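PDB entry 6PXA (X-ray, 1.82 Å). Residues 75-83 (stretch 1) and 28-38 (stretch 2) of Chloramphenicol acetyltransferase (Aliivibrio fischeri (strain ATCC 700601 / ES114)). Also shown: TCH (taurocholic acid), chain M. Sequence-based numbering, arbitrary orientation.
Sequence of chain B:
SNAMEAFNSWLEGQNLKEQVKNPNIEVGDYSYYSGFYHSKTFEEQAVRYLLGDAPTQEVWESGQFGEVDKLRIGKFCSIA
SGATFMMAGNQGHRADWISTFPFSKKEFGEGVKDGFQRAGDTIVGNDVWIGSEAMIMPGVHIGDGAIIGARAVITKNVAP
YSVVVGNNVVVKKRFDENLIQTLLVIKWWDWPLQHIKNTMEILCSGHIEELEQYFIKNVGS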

ATOM      1  N   LYS B  75      -4.727  25.176  -5.518  1.00 49.47           N
ATOM      2  CA  LYS B  75      -6.045  25.454  -4.981  1.00 44.04           C
ATOM      3  C   LYS B  75      -7.017  24.353  -5.379  1.00 47.19           C
ATOM      4  O   LYS B  75      -6.859  23.706  -6.419  1.00 45.81           O
ATOM      5  CB  LYS B  75      -6.563  26.790  -5.503  1.00 42.36           C
ATOM      6  CG  LYS B  75      -5.652  27.971  -5.205  1.00 43.76           C
ATOM      7  CD  LYS B  75      -6.084  29.182  -6.011  1.00 49.98           C
ATOM      8  CE  LYS B  75      -5.215  30.373  -5.750  1.00 59.75           C
ATOM      9  NZ  LYS B  75      -5.722  31.569  -6.511  1.00 64.06           N
ATOM     10  N   PHE B  76      -8.032  24.154  -4.541  1.00 48.06           N
ATOM     11  CA  PHE B  76      -9.166  23.309  -4.891  1.00 47.91           C
ATOM     12  C   PHE B  76      -8.756  21.854  -5.085  1.00 43.36           C
ATOM     13  O   PHE B  76      -9.319  21.146  -5.931  1.00 39.74           O
ATOM     14  CB  PHE B  76      -9.855  23.846  -6.138  1.00 40.69           C
ATOM     15  CG  PHE B  76     -10.559  25.156  -5.913  1.00 53.51           C
ATOM     16  CD1 PHE B  76     -11.631  25.235  -5.056  1.00 47.94           C
ATOM     17  CD2 PHE B  76     -10.128  26.318  -6.536  1.00 58.32           C
ATOM     18  CE1 PHE B  76     -12.289  26.449  -4.838  1.00 46.70           C
ATOM     19  CE2 PHE B  76     -10.791  27.533  -6.325  1.00 57.99           C
ATOM     20  CZ  PHE B  76     -11.862  27.592  -5.472  1.00 51.69           C
ATOM     21  N   CYS B  77      -7.766  21.407  -4.321  1.00 41.81           N
ATOM     22  CA  CYS B  77      -7.298  20.036  -4.404  1.00 40.80           C
ATOM     23  C   CYS B  77      -7.985  19.190  -3.346  1.00 35.68           C
ATOM     24  O   CYS B  77      -8.281  19.657  -2.243  1.00 40.75           O
ATOM     25  CB  CYS B  77      -5.778  19.943  -4.232  1.00 42.51           C
ATOM     26  SG  CYS B  77      -4.886  20.576  -5.642  1.00 43.51           S
ATOM     27  N   SER B  78      -8.246  17.948  -3.706  1.00 35.82           N
ATOM     28  CA  SER B  78      -8.916  16.982  -2.835  1.00 41.10           C
ATOM     29  C   SER B  78      -7.917  15.878  -2.566  1.00 37.29           C
ATOM     30  O   SER B  78      -7.540  15.151  -3.488  1.00 43.90           O
ATOM     31  CB  SER B  78     -10.183  16.415  -3.482  1.00 42.73           C
ATOM     32  OG  SER B  78     -11.134  17.449  -3.699  1.00 49.51           O
ATOM     33  N   ILE B  79      -7.471  15.765  -1.318  1.00 40.85           N
ATOM     34  CA  ILE B  79      -6.447  14.793  -0.939  1.00 35.98           C
ATOM     35  C   ILE B  79      -7.078  13.753  -0.012  1.00 34.90           C
ATOM     36  O   ILE B  79      -7.435  14.058   1.135  1.00 36.13           O
ATOM     37  CB  ILE B  79      -5.230  15.467  -0.293  1.00 35.34           C
ATOM     38  CG1 ILE B  79      -4.617  16.482  -1.274  1.00 36.12           C
ATOM     39  CG2 ILE B  79      -4.216  14.399   0.108  1.00 37.39           C
ATOM     40  CD1 ILE B  79      -3.308  17.083  -0.786  1.00 38.98           C
ATOM     41  N   ALA B  80      -7.175  12.507  -0.482  1.00 35.86           N
ATOM     42  CA  ALA B  80      -7.867  11.473   0.282  1.00 33.77           C
ATOM     43  C   ALA B  80      -6.950  10.803   1.309  1.00 37.74           C
ATOM     44  O   ALA B  80      -5.723  10.970   1.300  1.00 34.58           O
ATOM     45  CB  ALA B  80      -8.470  10.416  -0.654  1.00 33.43           C
ATOM     46  N   SER B  81      -7.569  10.006   2.184  1.00 40.02           N
ATOM     47  CA  SER B  81      -6.882   9.493   3.371  1.00 38.18           C
ATOM     48  C   SER B  81      -5.659   8.664   2.986  1.00 41.83           C
ATOM     49  O   SER B  81      -5.683   7.895   2.019  1.00 36.55           O
ATOM     50  CB  SER B  81      -7.841   8.656   4.209  1.00 33.76           C
ATOM     51  OG  SER B  81      -7.331   8.414   5.515  1.00 36.98           O
ATOM     52  N   GLY B  82      -4.573   8.851   3.733  1.00 37.23           N
ATOM     53  CA  GLY B  82      -3.372   8.072   3.521  1.00 40.75           C
ATOM     54  C   GLY B  82      -2.568   8.412   2.286  1.00 37.74           C
ATOM     55  O   GLY B  82      -1.542   7.769   2.044  1.00 34.06           O
ATOM     56  N   ALA B  83      -2.994   9.381   1.487  1.00 33.10           N
ATOM     57  CA  ALA B  83      -2.143   9.844   0.404  1.00 40.15           C
ATOM     58  C   ALA B  83      -0.810  10.343   0.974  1.00 36.37           C
ATOM     59  O   ALA B  83      -0.748  10.888   2.078  1.00 36.66           O
ATOM     60  CB  ALA B  83      -2.856  10.936  -0.397  1.00 40.73           C
TER
HETATM   61  C1  TCH M 301     -21.077  10.822   2.562  1.00 65.23           C
HETATM   62  C2  TCH M 301     -22.072  11.817   3.264  1.00 64.00           C
HETATM   63  C3  TCH M 301     -23.118  12.356   2.246  1.00 68.30           C
HETATM   64  O3  TCH M 301     -23.882  13.323   2.856  1.00 72.53           O
HETATM   65  C4  TCH M 301     -22.463  12.958   0.942  1.00 62.79           C
HETATM   66  C5  TCH M 301     -21.419  12.017   0.291  1.00 59.10           C
HETATM   67  C6  TCH M 301     -20.736  12.687  -0.935  1.00 56.21           C
HETATM   68  C7  TCH M 301     -19.628  13.751  -0.544  1.00 56.08           C
HETATM   69  O7  TCH M 301     -20.243  14.893  -0.052  1.00 50.63           O
HETATM   70  C8  TCH M 301     -18.638  13.189   0.503  1.00 54.82           C
HETATM   71  C9  TCH M 301     -19.427  12.613   1.750  1.00 59.02           C
HETATM   72  C10 TCH M 301     -20.387  11.475   1.339  1.00 63.31           C
HETATM   73  C11 TCH M 301     -18.414  12.190   2.833  1.00 59.89           C
HETATM   74  C12 TCH M 301     -17.433  13.188   3.189  1.00 59.93           C
HETATM   75  O12 TCH M 301     -17.999  14.245   3.919  1.00 53.46           O
HETATM   76  C13 TCH M 301     -16.747  13.889   1.878  1.00 63.52           C
HETATM   77  C14 TCH M 301     -17.705  14.334   1.029  1.00 59.09           C
HETATM   78  C15 TCH M 301     -16.867  14.958  -0.192  1.00 59.04           C
HETATM   79  C16 TCH M 301     -15.764  15.618   0.481  1.00 59.25           C
HETATM   80  C17 TCH M 301     -15.886  15.265   1.975  1.00 60.84           C
HETATM   81  C18 TCH M 301     -15.859  12.825   1.213  1.00 66.54           C
HETATM   82  C19 TCH M 301     -19.585  10.363   0.646  1.00 60.37           C
HETATM   83  O1S TCH M 301     -15.710  24.115   2.621  1.00 58.28           O
HETATM   84  C20 TCH M 301     -14.566  15.201   2.587  1.00 55.88           C
HETATM   85  C21 TCH M 301     -14.556  14.835   4.098  1.00 51.00           C
HETATM   86  C22 TCH M 301     -14.074  16.668   2.528  1.00 59.28           C
HETATM   87  C23 TCH M 301     -14.843  17.584   3.471  1.00 57.83           C
HETATM   88  C24 TCH M 301     -14.341  19.013   3.330  1.00 56.17           C
HETATM   89  N24 TCH M 301     -14.835  19.833   2.253  1.00 55.78           N
HETATM   90  O24 TCH M 301     -13.547  19.440   4.084  1.00 47.87           O
HETATM   91  C25 TCH M 301     -14.379  21.204   2.105  1.00 49.94           C
HETATM   92  C26 TCH M 301     -15.214  21.816   0.995  1.00 56.12           C
HETATM   93  S26 TCH M 301     -15.193  23.624   1.133  1.00 60.57           S
HETATM   94  O2S TCH M 301     -13.612  24.061   0.958  1.00 58.85           O
HETATM   95  O3S TCH M 301     -16.165  24.195  -0.073  1.00 57.90           O
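Stretch 2 28-38: GDYSYYSGFYH

Stretch 2 runs alongside stretch 1 in the same direction, its short strand around Tyr32 and Tyr33 pairing in parallel with that around Ser78 and Ile79; the strand axes approach to 5.0 Å and cross at -24°. A type II turn from Gly28 to Ser31 leads into the strand, and a 3-10 segment at Phe36 and Tyr37 follows it.

Backbone hydrogen bonds set the register. Phe76 N donates to Asp29 O (3.0 Å), Tyr32 N to Cys77 O (3.2 Å), Ile79 N to Tyr32 O (3.1 Å) and Ser34 N to Ile79 O (3.1 Å), so Ile79 is held through both its N and O, as expected of parallel pairing.

Side chains add to this ladder, within it at Ser31 and beyond its C-terminal end at Gly82 and Ser81. Ser31 OG accepts from Cys77 N (3.0 Å), Tyr33 OH accepts from Gly82 N (3.1 Å), and His38 ND1 forms a short hydrogen bond with Ser81 OG (2.6 Å). Gly82 CA packs over the His38 ring, 3.3 Å from its centroid, where a side chain on Gly82 would collide with His38 CE1.

Among apolar contacts, Ile79 CG2 meets Tyr33 CD1 at 3.8 Å. The Phe76 and Tyr30 rings are nearly parallel but slid apart, touching at CE1 and CD2 respectively (3.7 Å). The Tyr32 ring lies between Ile79 N and taurocholate, which cover opposite faces.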

ATOM      1  N   GLY B  28      -2.518  26.019  -1.390  1.00 52.92           N
ATOM      2  CA  GLY B  28      -3.447  27.049  -1.811  1.00 50.94           C
ATOM      3  C   GLY B  28      -4.864  26.879  -1.259  1.00 45.81           C
ATOM      4  O   GLY B  28      -5.220  25.886  -0.604  1.00 43.55           O
ATOM      5  N   ASP B  29      -5.696  27.876  -1.571  1.00 44.98           N
ATOM      6  CA  ASP B  29      -7.014  27.988  -0.957  1.00 48.70           C
ATOM      7  C   ASP B  29      -7.866  26.747  -1.192  1.00 48.78           C
ATOM      8  O   ASP B  29      -7.835  26.144  -2.272  1.00 41.59           O
ATOM      9  CB  ASP B  29      -7.769  29.193  -1.508  1.00 50.79           C
ATOM     10  CG  ASP B  29      -7.046  30.502  -1.294  1.00 50.34           C
ATOM     11  OD1 ASP B  29      -6.312  30.641  -0.308  1.00 54.80           O
ATOM     12  OD2 ASP B  29      -7.252  31.402  -2.114  1.00 58.69           O
ATOM     13  N   TYR B  30      -8.640  26.390  -0.159  1.00 46.51           N
ATOM     14  CA  TYR B  30      -9.712  25.387  -0.165  1.00 43.06           C
ATOM     15  C   TYR B  30      -9.210  23.948  -0.204  1.00 42.20           C
ATOM     16  O   TYR B  30      -9.919  23.046   0.237  1.00 40.81           O
ATOM     17  CB  TYR B  30     -10.696  25.679  -1.309  1.00 49.76           C
ATOM     18  CG  TYR B  30     -11.407  27.016  -1.094  1.00 47.84           C
ATOM     19  CD1 TYR B  30     -12.407  27.137  -0.143  1.00 46.59           C
ATOM     20  CD2 TYR B  30     -11.052  28.145  -1.812  1.00 51.91           C
ATOM     21  CE1 TYR B  30     -13.043  28.333   0.086  1.00 47.09           C
ATOM     22  CE2 TYR B  30     -11.688  29.369  -1.597  1.00 51.21           C
ATOM     23  CZ  TYR B  30     -12.684  29.454  -0.643  1.00 52.70           C
ATOM     24  OH  TYR B  30     -13.323  30.657  -0.413  1.00 56.66           O
ATOM     25  N   SER B  31      -7.985  23.712  -0.667  1.00 39.81           N
ATOM     26  CA  SER B  31      -7.449  22.355  -0.647  1.00 38.39           C
ATOM     27  C   SER B  31      -7.535  21.758   0.753  1.00 37.22           C
ATOM     28  O   SER B  31      -7.252  22.431   1.754  1.00 38.47           O
ATOM     29  CB  SER B  31      -6.004  22.375  -1.138  1.00 39.21           C
ATOM     30  OG  SER B  31      -5.981  22.944  -2.422  1.00 35.10           O
ATOM     31  N   TYR B  32      -7.941  20.481   0.819  1.00 38.96           N
ATOM     32  CA  TYR B  32      -8.234  19.822   2.081  1.00 38.12           C
ATOM     33  C   TYR B  32      -7.667  18.408   2.092  1.00 36.22           C
ATOM     34  O   TYR B  32      -7.487  17.772   1.049  1.00 39.92           O
ATOM     35  CB  TYR B  32      -9.756  19.733   2.339  1.00 44.94           C
ATOM     36  CG  TYR B  32     -10.481  18.743   1.429  1.00 41.39           C
ATOM     37  CD1 TYR B  32     -11.016  19.149   0.207  1.00 32.88           C
ATOM     38  CD2 TYR B  32     -10.630  17.405   1.789  1.00 46.25           C
ATOM     39  CE1 TYR B  32     -11.663  18.257  -0.624  1.00 36.97           C
ATOM     40  CE2 TYR B  32     -11.274  16.501   0.954  1.00 41.34           C
ATOM     41  CZ  TYR B  32     -11.800  16.933  -0.240  1.00 39.83           C
ATOM     42  OH  TYR B  32     -12.454  16.056  -1.079  1.00 44.10           O
ATOM     43  N   TYR B  33      -7.461  17.893   3.301  1.00 34.11           N
ATOM     44  CA  TYR B  33      -7.082  16.502   3.531  1.00 35.88           C
ATOM     45  C   TYR B  33      -8.184  15.840   4.347  1.00 39.38           C
ATOM     46  O   TYR B  33      -8.532  16.323   5.431  1.00 40.40           O
ATOM     47  CB  TYR B  33      -5.735  16.426   4.265  1.00 37.43           C
ATOM     48  CG  TYR B  33      -5.271  15.035   4.687  1.00 38.59           C
ATOM     49  CD1 TYR B  33      -5.134  14.015   3.757  1.00 41.20           C
ATOM     50  CD2 TYR B  33      -4.942  14.755   6.014  1.00 37.40           C
ATOM     51  CE1 TYR B  33      -4.690  12.733   4.132  1.00 32.48           C
ATOM     52  CE2 TYR B  33      -4.501  13.463   6.395  1.00 35.94           C
ATOM     53  CZ  TYR B  33      -4.385  12.463   5.434  1.00 35.65           C
ATOM     54  OH  TYR B  33      -3.959  11.176   5.759  1.00 38.25           O
ATOM     55  N   SER B  34      -8.714  14.731   3.844  1.00 43.72           N
ATOM     56  CA  SER B  34      -9.733  13.942   4.549  1.00 45.08           C
ATOM     57  C   SER B  34      -9.051  12.667   5.037  1.00 43.55           C
ATOM     58  O   SER B  34      -9.053  11.644   4.345  1.00 41.06           O
ATOM     59  CB  SER B  34     -10.922  13.631   3.647  1.00 43.90           C
ATOM     60  OG  SER B  34     -10.484  13.094   2.406  1.00 43.60           O
ATOM     61  N   GLY B  35      -8.512  12.723   6.261  1.00 37.89           N
ATOM     62  CA  GLY B  35      -7.527  11.740   6.665  1.00 38.37           C
ATOM     63  C   GLY B  35      -7.983  10.808   7.763  1.00 44.51           C
ATOM     64  O   GLY B  35      -7.139  10.193   8.418  1.00 42.48           O
ATOM     65  N   PHE B  36      -9.308  10.672   7.950  1.00 40.57           N
ATOM     66  CA  PHE B  36      -9.839   9.889   9.063  1.00 44.55           C
ATOM     67  C   PHE B  36      -9.212   8.500   9.155  1.00 39.88           C
ATOM     68  O   PHE B  36      -8.862   8.043  10.247  1.00 40.09           O
ATOM     69  CB  PHE B  36     -11.362   9.752   8.946  1.00 47.59           C
ATOM     70  CG  PHE B  36     -11.970   8.825   9.974  1.00 42.29           C
ATOM     71  CD1 PHE B  36     -12.184   9.254  11.280  1.00 43.31           C
ATOM     72  CD2 PHE B  36     -12.322   7.517   9.642  1.00 45.22           C
ATOM     73  CE1 PHE B  36     -12.755   8.388  12.242  1.00 45.60           C
ATOM     74  CE2 PHE B  36     -12.877   6.659  10.600  1.00 48.18           C
ATOM     75  CZ  PHE B  36     -13.087   7.103  11.903  1.00 46.21           C
ATOM     76  N   TYR B  37      -9.093   7.797   8.036  1.00 34.60           N
ATOM     77  CA  TYR B  37      -8.692   6.401   8.160  1.00 38.63           C
ATOM     78  C   TYR B  37      -7.204   6.224   8.453  1.00 40.73           C
ATOM     79  O   TYR B  37      -6.785   5.105   8.760  1.00 42.15           O
ATOM     80  CB  TYR B  37      -9.104   5.629   6.899  1.00 36.90           C
ATOM     81  CG  TYR B  37     -10.591   5.261   6.939  1.00 43.77           C
ATOM     82  CD1 TYR B  37     -11.049   4.208   7.740  1.00 35.00           C
ATOM     83  CD2 TYR B  37     -11.529   5.999   6.222  1.00 37.41           C
ATOM     84  CE1 TYR B  37     -12.433   3.889   7.797  1.00 38.94           C
ATOM     85  CE2 TYR B  37     -12.876   5.718   6.288  1.00 34.00           C
ATOM     86  CZ  TYR B  37     -13.317   4.654   7.059  1.00 36.93           C
ATOM     87  OH  TYR B  37     -14.652   4.396   7.094  1.00 39.38           O
ATOM     88  N   HIS B  38      -6.397   7.288   8.424  1.00 37.22           N
ATOM     89  CA  HIS B  38      -4.996   7.143   8.797  1.00 36.06           C
ATOM     90  C   HIS B  38      -4.610   7.959  10.025  1.00 40.50           C
ATOM     91  O   HIS B  38      -3.418   8.110  10.301  1.00 42.88           O
ATOM     92  CB  HIS B  38      -4.119   7.448   7.586  1.00 32.39           C
ATOM     93  CG  HIS B  38      -4.353   6.494   6.448  1.00 33.32           C
ATOM     94  ND1 HIS B  38      -5.484   6.542   5.661  1.00 36.27           N
ATOM     95  CD2 HIS B  38      -3.643   5.420   6.021  1.00 34.21           C
ATOM     96  CE1 HIS B  38      -5.446   5.562   4.771  1.00 36.87           C
ATOM     97  NE2 HIS B  38      -4.350   4.851   4.985  1.00 34.60           N
TER
HETATM   98  O   HOH W   1      -1.525  10.359   4.538  1.00 40.39           O
HETATM   99  O   HOH W   2     -10.568   9.781   2.472  1.00 41.02           O